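Local coordinates for hypothetical protein yiiM (Escherichia coli, PDB 1O65), which is of uncertain function but carries a MOSC domain and may act as a molybdenum-binding oxidoreductase on nitrogenous compounds, at residues W118-R129 with W156-S167. Sequence-based numbering, arbitrary orientation.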
loop_
_atom_site.group_PDB
_atom_site.type_symbol
_atom_site.label_atom_id
_atom_site.label_comp_id
_atom_site.label_asym_id
_atom_site.label_seq_id
_atom_site.Cartn_x
_atom_site.Cartn_y
_atom_site.Cartn_z
ATOM N N TRP A 118 11.605 -7.805 8.583
ATOM C CA TRP A 118 10.959 -8.997 8.064
ATOM C C TRP A 118 12.043 -10.020 7.693
ATOM O O TRP A 118 12.719 -9.896 6.673
ATOM C CB TRP A 118 10.078 -8.685 6.842
ATOM C CG TRP A 118 9.265 -9.844 6.344
ATOM C CD1 TRP A 118 8.794 -10.896 7.090
ATOM C CD2 TRP A 118 8.763 -10.059 5.015
ATOM N NE1 TRP A 118 8.062 -11.752 6.315
ATOM C CE2 TRP A 118 8.050 -11.273 5.029
ATOM C CE3 TRP A 118 8.884 -9.364 3.811
ATOM C CZ2 TRP A 118 7.436 -11.804 3.886
ATOM C CZ3 TRP A 118 8.286 -9.896 2.676
ATOM C CH2 TRP A 118 7.556 -11.086 2.721
ATOM N N GLY A 119 12.264 -10.947 8.636
ATOM C CA GLY A 119 13.285 -11.977 8.461
ATOM C C GLY A 119 14.628 -11.253 8.327
ATOM O O GLY A 119 15.009 -10.527 9.247
ATOM N N GLU A 120 15.292 -11.396 7.182
ATOM C CA GLU A 120 16.582 -10.706 7.048
ATOM C C GLU A 120 16.406 -9.346 6.374
ATOM O O GLU A 120 17.404 -8.681 6.162
ATOM C CB GLU A 120 17.536 -11.517 6.156
ATOM C CG GLU A 120 17.423 -13.015 6.381
ATOM C CD GLU A 120 18.272 -13.432 7.574
ATOM O OE1 GLU A 120 17.962 -12.994 8.698
ATOM O OE2 GLU A 120 19.225 -14.193 7.294
ATOM N N ALA A 121 15.185 -8.942 6.067
ATOM C CA ALA A 121 14.958 -7.705 5.354
ATOM C C ALA A 121 14.479 -6.550 6.222
ATOM O O ALA A 121 14.133 -6.694 7.380
ATOM C CB ALA A 121 13.934 -7.918 4.223
ATOM N N LEU A 122 14.477 -5.382 5.623
ATOM C CA LEU A 122 14.039 -4.121 6.179
ATOM C C LEU A 122 13.215 -3.416 5.084
ATOM O O LEU A 122 13.698 -3.234 3.964
ATOM C CB LEU A 122 15.196 -3.208 6.585
ATOM C CG LEU A 122 15.989 -3.605 7.819
ATOM C CD1 LEU A 122 17.147 -2.646 8.052
ATOM C CD2 LEU A 122 15.095 -3.712 9.050
ATOM N N ILE A 123 11.955 -3.159 5.403
ATOM C CA ILE A 123 11.048 -2.543 4.453
ATOM C C ILE A 123 10.460 -1.265 5.061
ATOM O O ILE A 123 10.404 -1.160 6.297
ATOM C CB ILE A 123 9.922 -3.502 4.020
ATOM C CG1 ILE A 123 9.004 -3.866 5.169
ATOM C CG2 ILE A 123 10.546 -4.747 3.374
ATOM C CD1 ILE A 123 7.782 -4.702 4.820
ATOM N N GLN A 124 10.107 -0.324 4.183
ATOM C CA GLN A 124 9.564 0.937 4.615
ATOM C C GLN A 124 8.310 1.337 3.834
ATOM O O GLN A 124 8.301 1.302 2.615
ATOM C CB GLN A 124 10.614 2.051 4.500
ATOM C CG GLN A 124 10.061 3.420 4.974
ATOM C CD GLN A 124 11.177 4.438 5.075
ATOM O OE1 GLN A 124 11.900 4.675 4.108
ATOM N NE2 GLN A 124 11.326 5.074 6.220
ATOM N N VAL A 125 7.292 1.782 4.562
ATOM C CA VAL A 125 6.025 2.196 3.917
ATOM C C VAL A 125 6.306 3.448 3.103
ATOM O O VAL A 125 6.816 4.421 3.648
ATOM C CB VAL A 125 4.904 2.431 4.930
ATOM C CG1 VAL A 125 3.640 2.942 4.251
ATOM C CG2 VAL A 125 4.624 1.140 5.695
ATOM N N SER A 126 6.018 3.407 1.806
ATOM C CA SER A 126 6.380 4.543 0.948
ATOM C C SER A 126 5.200 5.326 0.438
ATOM O O SER A 126 5.321 6.501 0.088
ATOM C CB SER A 126 7.196 3.975 -0.235
ATOM O OG SER A 126 6.276 3.283 -1.083
ATOM N N GLN A 127 4.012 4.722 0.389
ATOM C CA GLN A 127 2.821 5.437 -0.073
ATOM C C GLN A 127 1.583 4.551 0.046
ATOM O O GLN A 127 1.691 3.321 0.109
ATOM C CB GLN A 127 2.960 5.807 -1.570
ATOM C CG GLN A 127 3.084 4.577 -2.473
ATOM C CD GLN A 127 2.956 4.935 -3.952
ATOM O OE1 GLN A 127 3.848 5.494 -4.586
ATOM N NE2 GLN A 127 1.781 4.662 -4.522
ATOM N N PRO A 128 0.421 5.191 0.081
ATOM C CA PRO A 128 -0.845 4.439 0.054
ATOM C C PRO A 128 -0.953 3.839 -1.336
ATOM O O PRO A 128 -0.228 4.321 -2.221
ATOM C CB PRO A 128 -1.908 5.467 0.333
ATOM C CG PRO A 128 -1.216 6.707 0.778
ATOM C CD PRO A 128 0.209 6.626 0.297
ATOM N N ARG A 129 -1.579 2.691 -1.520
ATOM C CA ARG A 129 -1.730 2.113 -2.853
ATOM C C ARG A 129 -2.798 2.923 -3.606
ATOM O O ARG A 129 -3.845 3.272 -3.049
ATOM C CB ARG A 129 -2.077 0.634 -2.765
ATOM C CG ARG A 129 -2.199 -0.101 -4.116
ATOM C CD ARG A 129 -3.658 -0.055 -4.596
ATOM N NE ARG A 129 -3.889 -1.029 -5.665
ATOM C CZ ARG A 129 -4.016 -2.344 -5.477
ATOM N NH1 ARG A 129 -3.939 -2.863 -4.246
ATOM N NH2 ARG A 129 -4.181 -3.129 -6.536
ATOM N N TRP A 156 -1.153 -0.300 1.045
ATOM C CA TRP A 156 0.017 0.560 0.885
ATOM C C TRP A 156 1.196 -0.189 0.281
ATOM O O TRP A 156 1.220 -1.413 0.263
ATOM C CB TRP A 156 0.427 1.121 2.257
ATOM C CG TRP A 156 0.616 0.040 3.276
ATOM C CD1 TRP A 156 1.758 -0.660 3.536
ATOM C CD2 TRP A 156 -0.391 -0.474 4.154
ATOM N NE1 TRP A 156 1.525 -1.560 4.549
ATOM C CE2 TRP A 156 0.212 -1.482 4.933
ATOM C CE3 TRP A 156 -1.750 -0.191 4.354
ATOM C CZ2 TRP A 156 -0.496 -2.214 5.887
ATOM C CZ3 TRP A 156 -2.453 -0.922 5.296
ATOM C CH2 TRP A 156 -1.823 -1.914 6.049
ATOM N N LEU A 157 2.220 0.566 -0.163
ATOM C CA LEU A 157 3.356 -0.119 -0.790
ATOM C C LEU A 157 4.575 0.039 0.097
ATOM O O LEU A 157 4.532 0.887 0.993
ATOM C CB LEU A 157 3.634 0.459 -2.175
ATOM C CG LEU A 157 2.471 0.570 -3.147
ATOM C CD1 LEU A 157 2.855 1.241 -4.448
ATOM C CD2 LEU A 157 1.882 -0.836 -3.408
ATOM N N TYR A 158 5.618 -0.738 -0.155
ATOM C CA TYR A 158 6.842 -0.587 0.608
ATOM C C TYR A 158 8.067 -0.404 -0.310
ATOM O O TYR A 158 8.035 -0.869 -1.446
ATOM C CB TYR A 158 7.154 -1.829 1.441
ATOM C CG TYR A 158 6.194 -2.232 2.512
ATOM C CD1 TYR A 158 5.121 -3.078 2.223
ATOM C CD2 TYR A 158 6.354 -1.813 3.817
ATOM C CE1 TYR A 158 4.242 -3.484 3.208
ATOM C CE2 TYR A 158 5.484 -2.218 4.821
ATOM C CZ TYR A 158 4.433 -3.036 4.505
ATOM O OH TYR A 158 3.543 -3.465 5.457
ATOM N N SER A 159 9.057 0.324 0.203
ATOM C CA SER A 159 10.351 0.352 -0.480
ATOM C C SER A 159 11.209 -0.665 0.296
ATOM O O SER A 159 10.914 -0.957 1.471
ATOM C CB SER A 159 11.059 1.685 -0.509
ATOM O OG SER A 159 11.266 2.176 0.791
ATOM N N VAL A 160 12.183 -1.263 -0.359
ATOM C CA VAL A 160 13.006 -2.243 0.357
ATOM C C VAL A 160 14.250 -1.540 0.859
ATOM O O VAL A 160 15.076 -1.105 0.074
ATOM C CB VAL A 160 13.270 -3.464 -0.533
ATOM C CG1 VAL A 160 14.324 -4.392 0.050
ATOM C CG2 VAL A 160 11.963 -4.262 -0.703
ATOM N N ILE A 161 14.377 -1.396 2.184
ATOM C CA ILE A 161 15.523 -0.747 2.785
ATOM C C ILE A 161 16.718 -1.694 2.808
ATOM O O ILE A 161 17.824 -1.271 2.501
ATOM C CB ILE A 161 15.219 -0.236 4.196
ATOM C CG1 ILE A 161 14.067 0.772 4.213
ATOM C CG2 ILE A 161 16.489 0.337 4.841
ATOM C CD1 ILE A 161 14.168 1.916 3.241
ATOM N N ALA A 162 16.545 -2.934 3.211
ATOM C CA ALA A 162 17.640 -3.903 3.202
ATOM C C ALA A 162 17.105 -5.232 2.643
ATOM O O ALA A 162 16.196 -5.836 3.232
ATOM C CB ALA A 162 18.250 -4.174 4.558
ATOM N N PRO A 163 17.669 -5.616 1.501
ATOM C CA PRO A 163 17.268 -6.866 0.872
ATOM C C PRO A 163 17.671 -8.058 1.703
ATOM O O PRO A 163 18.596 -7.980 2.531
ATOM C CB PRO A 163 17.905 -6.844 -0.506
ATOM C CG PRO A 163 18.434 -5.489 -0.731
ATOM C CD PRO A 163 18.321 -4.698 0.537
ATOM N N GLY A 164 16.912 -9.146 1.625
ATOM C CA GLY A 164 17.253 -10.333 2.403
ATOM C C GLY A 164 16.222 -11.441 2.292
ATOM O O GLY A 164 15.178 -11.285 1.651
ATOM N N LYS A 165 16.538 -12.603 2.860
ATOM C CA LYS A 165 15.625 -13.722 2.867
ATOM C C LYS A 165 14.483 -13.383 3.836
ATOM O O LYS A 165 14.706 -12.802 4.889
ATOM C CB LYS A 165 16.265 -15.030 3.317
ATOM C CG LYS A 165 16.740 -15.969 2.226
ATOM C CD LYS A 165 17.245 -17.265 2.856
ATOM C CE LYS A 165 17.992 -18.140 1.877
ATOM N NZ LYS A 165 17.382 -18.144 0.521
ATOM N N VAL A 166 13.280 -13.685 3.394
ATOM C CA VAL A 166 12.057 -13.441 4.142
ATOM C C VAL A 166 11.204 -14.703 3.978
ATOM O O VAL A 166 11.616 -15.582 3.202
ATOM C CB VAL A 166 11.266 -12.257 3.537
ATOM C CG1 VAL A 166 12.035 -10.941 3.591
ATOM C CG2 VAL A 166 10.897 -12.565 2.088
ATOM N N SER A 167 10.075 -14.796 4.663
ATOM C CA SER A 167 9.226 -15.958 4.469
ATOM C C SER A 167 7.869 -15.752 5.117
ATOM O O SER A 167 7.639 -14.878 5.946
ATOM C CB SER A 167 9.899 -17.241 4.963
ATOM O OG SER A 167 9.732 -17.422 6.360
HETATM O O HOH W 1 10.789 4.648 1.627
#
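Strands 121-128 and 156-160 pair antiparallel in the curled mixed sheet of the MOSC domain, and a classic beta bulge, Ile161 and Ala162 facing Leu122, falls where segment 156-167 turns a corner into strand 164-167, which joins a different sheet. Leu122 and Ala162 exchange two backbone bonds, as do Gln124 and Ser159. Beyond the corner, Glu120 N binds Lys165 O at 2.8 Å. Gly119 sits in the type II' turn with a positive phi of 61°, which suits glycine, and a CB there would collide with Lys165 O.

Val166 points its branched end at Trp118, with CB centred over the six-membered ring, 3.5 Å from its centroid, in a CH-pi contact; CG1 reaches CE3 and CG2 reaches CH2, so a beta-branched residue spreads across the indole. Trp118 holds CG opposite its backbone N (chi1 -174°), which swings the ring under Val166 and brings NE1 to Ser167 O in a weak bond of 3.2 Å. A leucine in place of Trp118 would probably deprive Val166 of its flat aromatic support and Ser167 O of its indole donor.

On the face that carries Ile123, Val125 and Tyr158, all buried, Ile123 CD1 lies over the Tyr158 ring, 3.4 Å from CD2 and displaced toward the rim, while Val125 CG2 approaches CE2 obliquely. Phe116 and Leu46 extend this apolar cluster. The tyrosine hydroxyl brings a polar group to this buried place, and two partners satisfy it: Trp156 NE1 donates to Tyr158 OH at 2.9 Å, nearly straight and in the indole plane, and His71 ND1 also hydrogen-bonds to that oxygen. On the other face, Gln124 NE2 reaches Gly113 O, while a water donates to Gln124 OE1 and accepts from Ser159 OG, 2.7 Å from each.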